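Local coordinates for protein RNA-dependent RNA polymerase (Farallon virus, PDB 6DX5) that probably synthesises RNA from an RNA template as the full-length protein, and is represented here by its N-terminal viral OTU domain, a cysteine protease with deubiquitinase activity, at residues D34-C37 against F38-A41; E51-D54 against T55-T59; E115-K119 against E120-G124; T126-A129 against E130-A133; I168-G172 against A173-A177. All coordinates share one frame; numbering follows the deposited sequence.

All five contacts are local and lie within the OTU-like protease region, following one another along the chain from contact 1 to contact 5. Contact 1 starts helix 37-47, contact 2 starts helix 53-66, contact 3 closes helix 103-117 and leads toward helix 126-136, whose first turns are contact 4, and contact 5 is the hairpin of strands 166-171 and 174-180. Contact 1 joins the others: its centre lies about 9 Å from that of contact 5 and about 10 Å from that of contact 2, and it touches all four. Contacts 2 and 5 do not meet, their nearest atoms being about 8 Å apart. Helix starts, a helix exit and a hairpin thus meet around contact 1.

Contact 1 (D34-C37 against F38-A41); sequences DGNC and FFRA
R40 reaches back from the first turn of helix 37-47 to D34, and each carbon of its side chain meets something on the way. CB packs against both N36 O and C37 O. CG, held anti to its own carbonyl carbon (chi1 -70°), comes within 3.3 Å of N36 O, and the extended chain then carries CD past D34 OD2. NE makes a weak salt bridge to that same oxygen, D34 OD2, at 3.4 Å, the carboxylate and guanidinium planes turned 52° apart. At the tip, NH2 gives a bond to a water in the guanidinium plane (3.0 Å), and this water in turn donates to D34 OD1 and N36 OD1; NH1 is claimed by the salt bridges to E50 and E51. D34 OD2 is engaged twice, since it also accepts N36 N at 3.1 Å from above the carboxylate plane, closing an Asx turn. N36 then turns its ND2 to the edge of the F39 ring, 3.5 Å from F39 CD2. The helix proper is started by R40 N to N36 O (2.8 Å) and A41 N to C37 O (2.7 Å). The residues D34 to C37 form a type I turn and spell the D-G-N-C signature of OTU cysteine proteases. C37, the last residue of this turn, is the first of helix 37-47 and packs against H174, consistent with the cysteine–histidine arrangement of this family's active site.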
loop_
_atom_site.group_PDB
_atom_site.type_symbol
_atom_site.label_atom_id
_atom_site.label_comp_id
_atom_site.label_asym_id
_atom_site.label_seq_id
_atom_site.Cartn_x
_atom_site.Cartn_y
_atom_site.Cartn_z
ATOM N N ASP A 34 -19.956 -7.109 6.968
ATOM C CA ASP A 34 -20.419 -5.938 6.227
ATOM C C ASP A 34 -19.227 -4.990 6.020
ATOM O O ASP A 34 -18.071 -5.350 6.301
ATOM C CB ASP A 34 -21.605 -5.271 6.947
ATOM C CG ASP A 34 -21.286 -4.861 8.413
ATOM O OD1 ASP A 34 -22.237 -4.554 9.194
ATOM O OD2 ASP A 34 -20.095 -4.825 8.789
ATOM N N GLY A 35 -19.501 -3.780 5.524
ATOM C CA GLY A 35 -18.454 -2.804 5.245
ATOM C C GLY A 35 -17.776 -2.233 6.481
ATOM O O GLY A 35 -16.734 -1.565 6.344
ATOM N N ASN A 36 -18.337 -2.482 7.680
ATOM C CA ASN A 36 -17.742 -2.045 8.949
ATOM C C ASN A 36 -16.823 -3.091 9.596
ATOM O O ASN A 36 -16.417 -2.910 10.754
ATOM C CB ASN A 36 -18.841 -1.654 9.934
ATOM C CG ASN A 36 -19.508 -0.374 9.531
ATOM O OD1 ASN A 36 -20.750 -0.216 9.574
ATOM N ND2 ASN A 36 -18.691 0.543 9.073
ATOM N N CYS A 37 -16.459 -4.161 8.871
ATOM C CA CYS A 37 -15.738 -5.256 9.521
ATOM C C CYS A 37 -14.376 -4.817 10.086
ATOM O O CYS A 37 -13.969 -5.331 11.149
ATOM C CB CYS A 37 -15.574 -6.459 8.572
ATOM S SG CYS A 37 -14.730 -6.080 6.931
ATOM N N PHE A 38 -13.649 -3.889 9.425
ATOM C CA PHE A 38 -12.417 -3.395 10.050
ATOM C C PHE A 38 -12.723 -2.731 11.383
ATOM O O PHE A 38 -12.082 -3.026 12.404
ATOM C CB PHE A 38 -11.650 -2.392 9.171
ATOM C CG PHE A 38 -10.467 -1.792 9.912
ATOM C CD1 PHE A 38 -10.536 -0.527 10.504
ATOM C CD2 PHE A 38 -9.320 -2.542 10.135
ATOM C CE1 PHE A 38 -9.471 -0.029 11.254
ATOM C CE2 PHE A 38 -8.243 -2.030 10.878
ATOM C CZ PHE A 38 -8.343 -0.795 11.445
ATOM N N PHE A 39 -13.702 -1.822 11.403
ATOM C CA PHE A 39 -14.044 -1.179 12.675
ATOM C C PHE A 39 -14.483 -2.217 13.698
ATOM O O PHE A 39 -14.141 -2.105 14.884
ATOM C CB PHE A 39 -15.135 -0.108 12.457
ATOM C CG PHE A 39 -14.731 0.975 11.484
ATOM C CD1 PHE A 39 -13.516 1.656 11.646
ATOM C CD2 PHE A 39 -15.535 1.287 10.383
ATOM C CE1 PHE A 39 -13.113 2.672 10.740
ATOM C CE2 PHE A 39 -15.153 2.288 9.465
ATOM C CZ PHE A 39 -13.922 2.991 9.653
ATOM N N ARG A 40 -15.239 -3.249 13.251
ATOM C CA ARG A 40 -15.727 -4.294 14.168
ATOM C C ARG A 40 -14.586 -5.145 14.714
ATOM O O ARG A 40 -14.575 -5.519 15.907
ATOM C CB ARG A 40 -16.722 -5.216 13.460
ATOM C CG ARG A 40 -18.049 -4.537 13.134
ATOM C CD ARG A 40 -18.966 -5.473 12.290
ATOM N NE ARG A 40 -20.284 -4.866 12.200
ATOM C CZ ARG A 40 -21.206 -5.034 13.138
ATOM N NH1 ARG A 40 -20.951 -5.848 14.179
ATOM N NH2 ARG A 40 -22.370 -4.417 13.039
ATOM N N ALA A 41 -13.638 -5.497 13.845
ATOM C CA ALA A 41 -12.466 -6.242 14.300
ATOM C C ALA A 41 -11.697 -5.432 15.339
ATOM O O ALA A 41 -11.404 -5.917 16.440
ATOM C CB ALA A 41 -11.574 -6.597 13.094
HETATM O O HOH W 1 -22.224 -2.518 10.680
HETATM O O HOH W 2 -14.347 -2.240 7.480
#

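Contact 2 (E51-D54 against T55-T59); sequences EMWD and TVKGT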
loop_
_atom_site.group_PDB
_atom_site.type_symbol
_atom_site.label_atom_id
_atom_site.label_comp_id
_atom_site.label_asym_id
_atom_site.label_seq_id
_atom_site.Cartn_x
_atom_site.Cartn_y
_atom_site.Cartn_z
ATOM N N GLU A 51 -19.768 -4.314 18.834
ATOM C CA GLU A 51 -20.813 -3.299 18.741
ATOM C C GLU A 51 -20.314 -1.876 19.043
ATOM O O GLU A 51 -21.016 -0.918 18.730
ATOM C CB GLU A 51 -21.996 -3.698 19.625
ATOM C CG GLU A 51 -22.672 -5.084 19.131
ATOM C CD GLU A 51 -22.945 -5.239 17.545
ATOM O OE1 GLU A 51 -22.534 -6.271 16.903
ATOM O OE2 GLU A 51 -23.603 -4.342 16.936
ATOM N N MET A 52 -19.092 -1.698 19.526
ATOM C CA MET A 52 -18.498 -0.376 19.573
ATOM C C MET A 52 -17.775 -0.008 18.293
ATOM O O MET A 52 -16.937 0.910 18.294
ATOM C CB MET A 52 -17.614 -0.262 20.804
ATOM C CG MET A 52 -18.487 0.062 22.072
ATOM S SD MET A 52 -17.370 0.317 23.464
ATOM C CE MET A 52 -16.818 2.013 23.079
ATOM N N TRP A 53 -18.094 -0.680 17.177
ATOM C CA TRP A 53 -17.452 -0.302 15.918
ATOM C C TRP A 53 -17.706 1.171 15.567
ATOM O O TRP A 53 -16.902 1.789 14.855
ATOM C CB TRP A 53 -17.959 -1.189 14.753
ATOM C CG TRP A 53 -19.401 -0.982 14.415
ATOM C CD1 TRP A 53 -20.467 -1.743 14.886
ATOM C CD2 TRP A 53 -19.983 0.030 13.560
ATOM N NE1 TRP A 53 -21.642 -1.252 14.383
ATOM C CE2 TRP A 53 -21.382 -0.164 13.581
ATOM C CE3 TRP A 53 -19.459 1.067 12.781
ATOM C CZ2 TRP A 53 -22.272 0.648 12.859
ATOM C CZ3 TRP A 53 -20.360 1.906 12.086
ATOM C CH2 TRP A 53 -21.735 1.678 12.126
ATOM N N ASP A 54 -18.852 1.712 15.970
ATOM C CA ASP A 54 -19.242 3.068 15.601
ATOM C C ASP A 54 -18.427 4.097 16.365
ATOM O O ASP A 54 -18.091 5.161 15.813
ATOM C CB ASP A 54 -20.752 3.304 15.834
ATOM C CG ASP A 54 -21.242 2.843 17.255
ATOM O OD1 ASP A 54 -20.470 2.200 18.021
ATOM O OD2 ASP A 54 -22.424 3.116 17.609
ATOM N N THR A 55 -18.122 3.806 17.640
ATOM C CA THR A 55 -17.199 4.648 18.400
ATOM C C THR A 55 -15.794 4.580 17.806
ATOM O O THR A 55 -15.073 5.581 17.750
ATOM C CB THR A 55 -17.215 4.185 19.840
ATOM O OG1 THR A 55 -18.559 4.280 20.324
ATOM C CG2 THR A 55 -16.254 4.988 20.737
ATOM N N VAL A 56 -15.399 3.404 17.335
ATOM C CA VAL A 56 -14.111 3.271 16.666
ATOM C C VAL A 56 -14.105 4.107 15.387
ATOM O O VAL A 56 -13.162 4.853 15.109
ATOM C CB VAL A 56 -13.819 1.775 16.377
ATOM C CG1 VAL A 56 -12.610 1.671 15.434
ATOM C CG2 VAL A 56 -13.554 1.025 17.699
ATOM N N LYS A 57 -15.164 3.987 14.579
ATOM C CA LYS A 57 -15.242 4.788 13.383
ATOM C C LYS A 57 -15.187 6.287 13.738
ATOM O O LYS A 57 -14.443 7.056 13.116
ATOM C CB LYS A 57 -16.530 4.467 12.640
ATOM C CG LYS A 57 -16.694 5.250 11.316
ATOM C CD LYS A 57 -17.906 4.696 10.481
ATOM C CE LYS A 57 -18.030 5.520 9.152
ATOM N NZ LYS A 57 -19.241 5.258 8.299
ATOM N N GLY A 58 -16.008 6.710 14.712
ATOM C CA GLY A 58 -16.028 8.110 15.135
ATOM C C GLY A 58 -14.658 8.569 15.618
ATOM O O GLY A 58 -14.255 9.704 15.380
ATOM N N THR A 59 -13.902 7.672 16.261
ATOM C CA THR A 59 -12.555 8.012 16.693
ATOM C C THR A 59 -11.660 8.290 15.501
ATOM O O THR A 59 -10.962 9.310 15.460
ATOM C CB THR A 59 -12.010 6.891 17.561
ATOM O OG1 THR A 59 -12.903 6.754 18.676
ATOM C CG2 THR A 59 -10.557 7.187 18.053
#
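This is a helix start: M52 occupies the N-cap of helix 53-66, and its side chain lies alongside that of T55, both pointing the same way, with M52 CE 3.8 Å from T55 CG2. The first turn is wound by three regular backbone bonds, V56 N to M52 O (3.1 Å), K57 N to W53 O (2.8 Å) and G58 N to D54 O (2.8 Å). D54 adds a side-chain bond of its own. With CG set between the backbone N and the carbonyl carbon (chi1 49°), its carboxylate folds over the chain so that OD1 takes T55 N at 2.9 Å. That bond is bent, with an angle of 132° at the hydrogen, and it meets the oxygen from above the carboxylate plane. D54 CB also sits over one face of the W53 indole, toward its rim. The edge of the same indole is touched from the next turn, where the fully extended K57 runs beside it and brings CD 4.0 Å from W53 CZ3. Farther along, T55 O is gripped from opposite faces of its plane by T59 N and by T59 OG1, the latter at 2.6 Å. V56 packs on A43 and F47 of helix 37-47 and on L132 of helix 126-136, while W53 lies against R40. K57 NZ makes a weak bond to A117 O of helix 103-117.

Contact 3 (E115-K119 against E120-G124); sequences EDATK and EGYWG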
loop_
_atom_site.group_PDB
_atom_site.type_symbol
_atom_site.label_atom_id
_atom_site.label_comp_id
_atom_site.label_asym_id
_atom_site.label_seq_id
_atom_site.Cartn_x
_atom_site.Cartn_y
_atom_site.Cartn_z
ATOM N N GLU A 115 -16.787 13.241 3.220
ATOM C CA GLU A 115 -17.997 12.945 2.444
ATOM C C GLU A 115 -18.118 11.454 2.130
ATOM O O GLU A 115 -19.219 10.889 2.204
ATOM C CB GLU A 115 -18.037 13.756 1.145
ATOM C CG GLU A 115 -18.523 15.193 1.347
ATOM C CD GLU A 115 -18.495 16.048 0.072
ATOM O OE1 GLU A 115 -18.655 15.495 -1.043
ATOM O OE2 GLU A 115 -18.311 17.279 0.203
ATOM N N ASP A 116 -17.005 10.797 1.776
ATOM C CA ASP A 116 -17.057 9.352 1.571
ATOM C C ASP A 116 -17.152 8.627 2.896
ATOM O O ASP A 116 -17.996 7.729 3.067
ATOM C CB ASP A 116 -15.832 8.846 0.809
ATOM C CG ASP A 116 -15.866 9.189 -0.683
ATOM O OD1 ASP A 116 -16.913 9.658 -1.217
ATOM O OD2 ASP A 116 -14.805 8.986 -1.318
ATOM N N ALA A 117 -16.289 8.993 3.847
ATOM C CA ALA A 117 -16.112 8.164 5.035
ATOM C C ALA A 117 -17.337 8.180 5.935
ATOM O O ALA A 117 -17.617 7.183 6.607
ATOM C CB ALA A 117 -14.878 8.613 5.815
ATOM N N THR A 118 -18.097 9.265 5.952
ATOM C CA THR A 118 -19.215 9.325 6.877
ATOM C C THR A 118 -20.431 8.574 6.358
ATOM O O THR A 118 -21.342 8.299 7.141
ATOM C CB THR A 118 -19.575 10.786 7.211
ATOM O OG1 THR A 118 -19.930 11.496 6.016
ATOM C CG2 THR A 118 -18.412 11.506 7.871
ATOM N N LYS A 119 -20.466 8.214 5.082
ATOM C CA LYS A 119 -21.556 7.383 4.569
ATOM C C LYS A 119 -21.650 6.077 5.352
ATOM O O LYS A 119 -20.637 5.519 5.777
ATOM C CB LYS A 119 -21.324 7.049 3.093
ATOM C CG LYS A 119 -21.209 8.226 2.158
ATOM C CD LYS A 119 -22.462 8.379 1.377
ATOM C CE LYS A 119 -22.177 9.031 0.023
ATOM N NZ LYS A 119 -21.419 10.288 0.160
ATOM N N GLU A 120 -22.879 5.558 5.510
ATOM C CA GLU A 120 -23.050 4.268 6.189
ATOM C C GLU A 120 -22.454 3.117 5.382
ATOM O O GLU A 120 -22.062 2.099 5.959
ATOM C CB GLU A 120 -24.525 3.958 6.476
ATOM C CG GLU A 120 -25.315 5.034 7.195
ATOM C CD GLU A 120 -25.956 6.019 6.209
ATOM O OE1 GLU A 120 -25.314 6.328 5.167
ATOM O OE2 GLU A 120 -27.092 6.498 6.472
ATOM N N GLY A 121 -22.401 3.244 4.049
ATOM C CA GLY A 121 -21.853 2.202 3.196
ATOM C C GLY A 121 -20.344 2.187 3.048
ATOM O O GLY A 121 -19.806 1.402 2.264
ATOM N N TYR A 122 -19.633 3.018 3.798
ATOM C CA TYR A 122 -18.188 3.133 3.638
ATOM C C TYR A 122 -17.459 1.915 4.191
ATOM O O TYR A 122 -17.774 1.418 5.267
ATOM C CB TYR A 122 -17.699 4.392 4.360
ATOM C CG TYR A 122 -16.201 4.631 4.312
ATOM C CD1 TYR A 122 -15.421 4.532 5.469
ATOM C CD2 TYR A 122 -15.585 5.016 3.127
ATOM C CE1 TYR A 122 -14.082 4.798 5.449
ATOM C CE2 TYR A 122 -14.235 5.284 3.097
ATOM C CZ TYR A 122 -13.492 5.196 4.258
ATOM O OH TYR A 122 -12.147 5.479 4.214
ATOM N N TRP A 123 -16.452 1.461 3.469
ATOM C CA TRP A 123 -15.640 0.322 3.850
ATOM C C TRP A 123 -14.376 0.807 4.556
ATOM O O TRP A 123 -13.397 1.191 3.902
ATOM C CB TRP A 123 -15.286 -0.487 2.612
ATOM C CG TRP A 123 -16.341 -1.455 2.244
ATOM C CD1 TRP A 123 -17.494 -1.183 1.566
ATOM C CD2 TRP A 123 -16.346 -2.861 2.499
ATOM N NE1 TRP A 123 -18.224 -2.328 1.380
ATOM C CE2 TRP A 123 -17.553 -3.379 1.942
ATOM C CE3 TRP A 123 -15.457 -3.737 3.134
ATOM C CZ2 TRP A 123 -17.909 -4.729 2.029
ATOM C CZ3 TRP A 123 -15.799 -5.079 3.195
ATOM C CH2 TRP A 123 -17.017 -5.569 2.638
ATOM N N GLY A 124 -14.373 0.742 5.888
ATOM C CA GLY A 124 -13.168 1.077 6.627
ATOM C C GLY A 124 -12.010 0.152 6.282
ATOM O O GLY A 124 -12.203 -0.955 5.794
#
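K119 O accepts two weak bonds: Y122 N donates to it at 3.3 Å, fairly straight (158° at the hydrogen), and K57 NZ of helix 53-66 is the second donor. The first of these closes a type I turn from K119 to Y122, which brings the chain back over the last turn of helix 103-117. Its effect is to lay the Y122 ring flat on that turn. With CG anti to the backbone N (chi1 179°), the ring extends toward A117, whose CA stands above the centre of one face, 3.6 Å from the centroid of the Y122 ring and only 10° off the normal. This is a CH-pi contact made by a backbone carbon. A117 CB follows along the ring toward its outer end, 3.9 Å from Y122 CE1. Near the base, D116 O lies 3.6 Å from Y122 CD2 at an oblique angle, and A117 O approaches Y122 CB. K119 itself doubles back along the helix, its chain bent at chi2 and chi4, and NZ donates to E115 O at 3.1 Å from above the carbonyl plane. The polar ends are tied outside this turn. D116 OD2 is bonded to Y78 OH, and Y122 OH probably to E128 OE1 and also to a bound dithiothreitol. A tyrosine laid over a helix end by a beta turn thus forms one wall of the pocket of Y78, Y122, W123 and D127, which holds that small molecule, probably carried over from crystallisation.

Contact 4 (T126-A129 against E130-A133); sequences TDEA and EMLA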
loop_
_atom_site.group_PDB
_atom_site.type_symbol
_atom_site.label_atom_id
_atom_site.label_comp_id
_atom_site.label_asym_id
_atom_site.label_seq_id
_atom_site.Cartn_x
_atom_site.Cartn_y
_atom_site.Cartn_z
ATOM N N THR A 126 -7.208 0.223 5.856
ATOM C CA THR A 126 -5.888 0.658 6.333
ATOM C C THR A 126 -5.810 2.184 6.522
ATOM O O THR A 126 -5.103 2.660 7.418
ATOM C CB THR A 126 -4.797 0.172 5.365
ATOM O OG1 THR A 126 -5.117 0.606 4.038
ATOM C CG2 THR A 126 -4.747 -1.362 5.350
ATOM N N ASP A 127 -6.539 2.980 5.727
ATOM C CA ASP A 127 -6.476 4.432 5.956
ATOM C C ASP A 127 -6.897 4.740 7.377
ATOM O O ASP A 127 -6.314 5.596 8.037
ATOM C CB ASP A 127 -7.376 5.192 4.991
ATOM C CG ASP A 127 -6.822 5.262 3.560
ATOM O OD1 ASP A 127 -5.695 4.771 3.240
ATOM O OD2 ASP A 127 -7.573 5.832 2.740
ATOM N N GLU A 128 -7.869 4.006 7.887
ATOM C CA GLU A 128 -8.325 4.245 9.249
ATOM C C GLU A 128 -7.474 3.496 10.289
ATOM O O GLU A 128 -7.340 4.001 11.413
ATOM C CB GLU A 128 -9.807 3.883 9.386
ATOM C CG GLU A 128 -10.742 4.872 8.627
ATOM C CD GLU A 128 -10.784 4.611 7.124
ATOM O OE1 GLU A 128 -11.011 5.610 6.367
ATOM O OE2 GLU A 128 -10.608 3.415 6.706
ATOM N N ALA A 129 -6.870 2.336 9.955
ATOM C CA ALA A 129 -5.865 1.751 10.857
ATOM C C ALA A 129 -4.784 2.782 11.213
ATOM O O ALA A 129 -4.372 2.899 12.369
ATOM C CB ALA A 129 -5.206 0.514 10.227
ATOM N N GLU A 130 -4.304 3.524 10.231
ATOM C CA GLU A 130 -3.296 4.518 10.514
ATOM C C GLU A 130 -3.822 5.568 11.493
ATOM O O GLU A 130 -3.095 6.024 12.393
ATOM C CB GLU A 130 -2.864 5.153 9.198
ATOM C CG GLU A 130 -2.020 6.359 9.354
ATOM C CD GLU A 130 -1.478 6.901 8.021
ATOM O OE1 GLU A 130 -2.138 6.736 6.948
ATOM O OE2 GLU A 130 -0.327 7.466 8.064
ATOM N N MET A 131 -5.078 5.988 11.319
ATOM C CA MET A 131 -5.641 7.037 12.167
ATOM C C MET A 131 -5.779 6.540 13.594
ATOM O O MET A 131 -5.404 7.239 14.547
ATOM C CB MET A 131 -7.000 7.444 11.603
ATOM C CG MET A 131 -6.870 8.104 10.173
ATOM S SD MET A 131 -8.500 8.372 9.495
ATOM C CE MET A 131 -8.081 8.801 7.735
ATOM N N LEU A 132 -6.337 5.323 13.742
ATOM C CA LEU A 132 -6.582 4.748 15.050
ATOM C C LEU A 132 -5.277 4.551 15.801
ATOM O O LEU A 132 -5.218 4.782 17.008
ATOM C CB LEU A 132 -7.282 3.405 14.871
ATOM C CG LEU A 132 -8.725 3.557 14.394
ATOM C CD1 LEU A 132 -9.290 2.136 14.038
ATOM C CD2 LEU A 132 -9.493 4.206 15.578
ATOM N N ALA A 133 -4.219 4.104 15.099
ATOM C CA ALA A 133 -2.943 3.865 15.758
ATOM C C ALA A 133 -2.402 5.157 16.366
ATOM O O ALA A 133 -1.971 5.171 17.529
ATOM C CB ALA A 133 -1.931 3.284 14.766
HETATM O O HOH W 3 -2.947 4.250 5.622
HETATM O O HOH W 4 -4.508 7.647 6.688
#
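The flat carboxylate of E130 is linked through water to the turn before it, with OE1 as the gathering point. One water donates to E130 OE1 at 2.6 Å and to D127 O at 3.0 Å. A second donates to the same E130 OE1 and, weakly, to T126 O. G73 N is a further donor to OE1; three donors on one oxygen would probably stabilise a charge there, offsetting the nearby D127, whose OD1 lies 5.5 Å from E130 OE1. E130 reaches these partners because its chain is extended, with CG anti to the backbone N (chi1 169°). D127 O is also approached by carbon, since M131 runs out straight beside it and its CG comes to 3.3 Å from D127 O. M131 SD then passes 4.2 Å from E128 CG. The bent E128 chain sends its carboxylate to Y113 OH and G125 N. The backbone bonds are E130 N to T126 O (3.0 Å), L132 N to E128 O (2.9 Å) and A133 N to A129 O (3.0 Å). Such is the start of a buried alpha-helix, helix 126-136, packed against helices 37-47, 53-66 and 72-86 and strand 151-157, with D127 OD2 bonded to dithiothreitol in the pocket that D127 helps to line.

Contact 5 (I168-G172 against A173-A177); sequences IVRCG and AHFDA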
loop_
_atom_site.group_PDB
_atom_site.type_symbol
_atom_site.label_atom_id
_atom_site.label_comp_id
_atom_site.label_asym_id
_atom_site.label_seq_id
_atom_site.Cartn_x
_atom_site.Cartn_y
_atom_site.Cartn_z
ATOM N N ILE A 168 -4.925 -7.901 13.396
ATOM C CA ILE A 168 -6.128 -8.063 12.594
ATOM C C ILE A 168 -5.737 -8.842 11.360
ATOM O O ILE A 168 -4.639 -8.648 10.837
ATOM C CB ILE A 168 -6.709 -6.677 12.276
ATOM C CG1 ILE A 168 -7.151 -6.031 13.610
ATOM C CG2 ILE A 168 -7.811 -6.738 11.217
ATOM C CD1 ILE A 168 -7.947 -4.829 13.456
ATOM N N VAL A 169 -6.585 -9.794 10.939
ATOM C CA VAL A 169 -6.301 -10.562 9.734
ATOM C C VAL A 169 -7.199 -10.023 8.637
ATOM O O VAL A 169 -8.344 -9.642 8.888
ATOM C CB VAL A 169 -6.527 -12.071 9.949
ATOM C CG1 VAL A 169 -7.981 -12.356 10.365
ATOM C CG2 VAL A 169 -6.211 -12.870 8.697
ATOM N N ARG A 170 -6.690 -10.002 7.415
ATOM C CA ARG A 170 -7.433 -9.486 6.278
ATOM C C ARG A 170 -7.388 -10.528 5.182
ATOM O O ARG A 170 -6.294 -10.901 4.721
ATOM C CB ARG A 170 -6.828 -8.184 5.751
ATOM C CG ARG A 170 -7.629 -7.635 4.563
ATOM C CD ARG A 170 -6.939 -6.487 3.873
ATOM N NE ARG A 170 -7.926 -5.756 3.081
ATOM C CZ ARG A 170 -7.737 -4.548 2.539
ATOM N NH1 ARG A 170 -6.557 -3.921 2.678
ATOM N NH2 ARG A 170 -8.729 -3.977 1.865
ATOM N N CYS A 171 -8.565 -10.965 4.722
ATOM C CA CYS A 171 -8.654 -11.947 3.637
ATOM C C CYS A 171 -9.485 -11.318 2.527
ATOM O O CYS A 171 -10.701 -11.160 2.683
ATOM C CB CYS A 171 -9.266 -13.262 4.132
ATOM S SG CYS A 171 -9.079 -14.607 2.838
ATOM N N GLY A 172 -8.828 -10.890 1.446
ATOM C CA GLY A 172 -9.457 -10.016 0.459
ATOM C C GLY A 172 -10.023 -8.720 1.053
ATOM O O GLY A 172 -9.313 -7.855 1.611
ATOM N N ALA A 173 -11.324 -8.536 0.888
ATOM C CA ALA A 173 -11.960 -7.345 1.430
ATOM C C ALA A 173 -12.318 -7.494 2.904
ATOM O O ALA A 173 -12.656 -6.497 3.535
ATOM C CB ALA A 173 -13.235 -7.011 0.650
ATOM N N HIS A 174 -12.217 -8.693 3.487
ATOM C CA HIS A 174 -12.793 -8.912 4.800
ATOM C C HIS A 174 -11.741 -8.888 5.913
ATOM O O HIS A 174 -10.698 -9.522 5.803
ATOM C CB HIS A 174 -13.579 -10.251 4.843
ATOM C CG HIS A 174 -14.289 -10.441 6.138
ATOM N ND1 HIS A 174 -15.334 -9.637 6.526
ATOM C CD2 HIS A 174 -13.997 -11.211 7.218
ATOM C CE1 HIS A 174 -15.715 -9.963 7.758
ATOM N NE2 HIS A 174 -14.916 -10.914 8.203
ATOM N N PHE A 175 -12.068 -8.237 7.033
ATOM C CA PHE A 175 -11.198 -8.183 8.205
ATOM C C PHE A 175 -11.829 -8.957 9.356
ATOM O O PHE A 175 -13.031 -8.827 9.597
ATOM C CB PHE A 175 -10.954 -6.731 8.682
ATOM C CG PHE A 175 -10.257 -5.834 7.670
ATOM C CD1 PHE A 175 -8.871 -5.622 7.750
ATOM C CD2 PHE A 175 -10.985 -5.110 6.721
ATOM C CE1 PHE A 175 -8.198 -4.742 6.873
ATOM C CE2 PHE A 175 -10.330 -4.231 5.797
ATOM C CZ PHE A 175 -8.924 -4.044 5.882
ATOM N N ASP A 176 -11.021 -9.751 10.089
ATOM C CA ASP A 176 -11.427 -10.355 11.371
ATOM C C ASP A 176 -10.381 -10.015 12.448
ATOM O O ASP A 176 -9.275 -9.533 12.138
ATOM C CB ASP A 176 -11.575 -11.892 11.255
ATOM C CG ASP A 176 -12.819 -12.327 10.472
ATOM O OD1 ASP A 176 -12.706 -13.333 9.697
ATOM O OD2 ASP A 176 -13.944 -11.719 10.672
ATOM N N ALA A 177 -10.703 -10.318 13.721
ATOM C CA ALA A 177 -9.777 -10.064 14.828
ATOM C C ALA A 177 -8.897 -11.281 15.069
ATOM O O ALA A 177 -9.300 -12.407 14.762
ATOM C CB ALA A 177 -10.553 -9.717 16.097
HETATM O O HOH W 5 -11.647 -4.063 2.138
#
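R170 lies lengthwise over one face of the F175 ring, both side chains running the same way from a non-hydrogen-bonded pair. R170 CG stands 4.0 Å from the centroid of the F175 ring, 21° off its normal, in a CH-pi contact. The extended chain carries on over the rim, where NE comes 3.4 Å from F175 CZ and the guanidinium plane is turned only 24° from the ring. NE is also weakly bonded to G172 O, and a water joins NH2 to A173 O, so the arginine tip is tied to the turn. At the ring's edge I168 CG2 touches F175 CD1 at 3.8 Å, completing a row of side chains on this face of the sheet. On the other face V169 and D176 run side by side, with V169 CG1 3.7 Å from D176 CB. V169 N to D176 O (3.0 Å) and D176 N to V169 O (2.9 Å) form one hydrogen-bonded pair, and C171 with H174 forms the next. G172, at positive phi (56°), and A173 are the corner residues of the type II' turn that connects the two strands of this antiparallel hairpin. Close to the turn, H174 NE2 donates to D176 OD2 at 2.8 Å, meeting the carboxylate from above its plane; R28 and V31 N also hold this aspartate. The bond is consistent with the histidine–carboxylate pair of an OTU cysteine protease site.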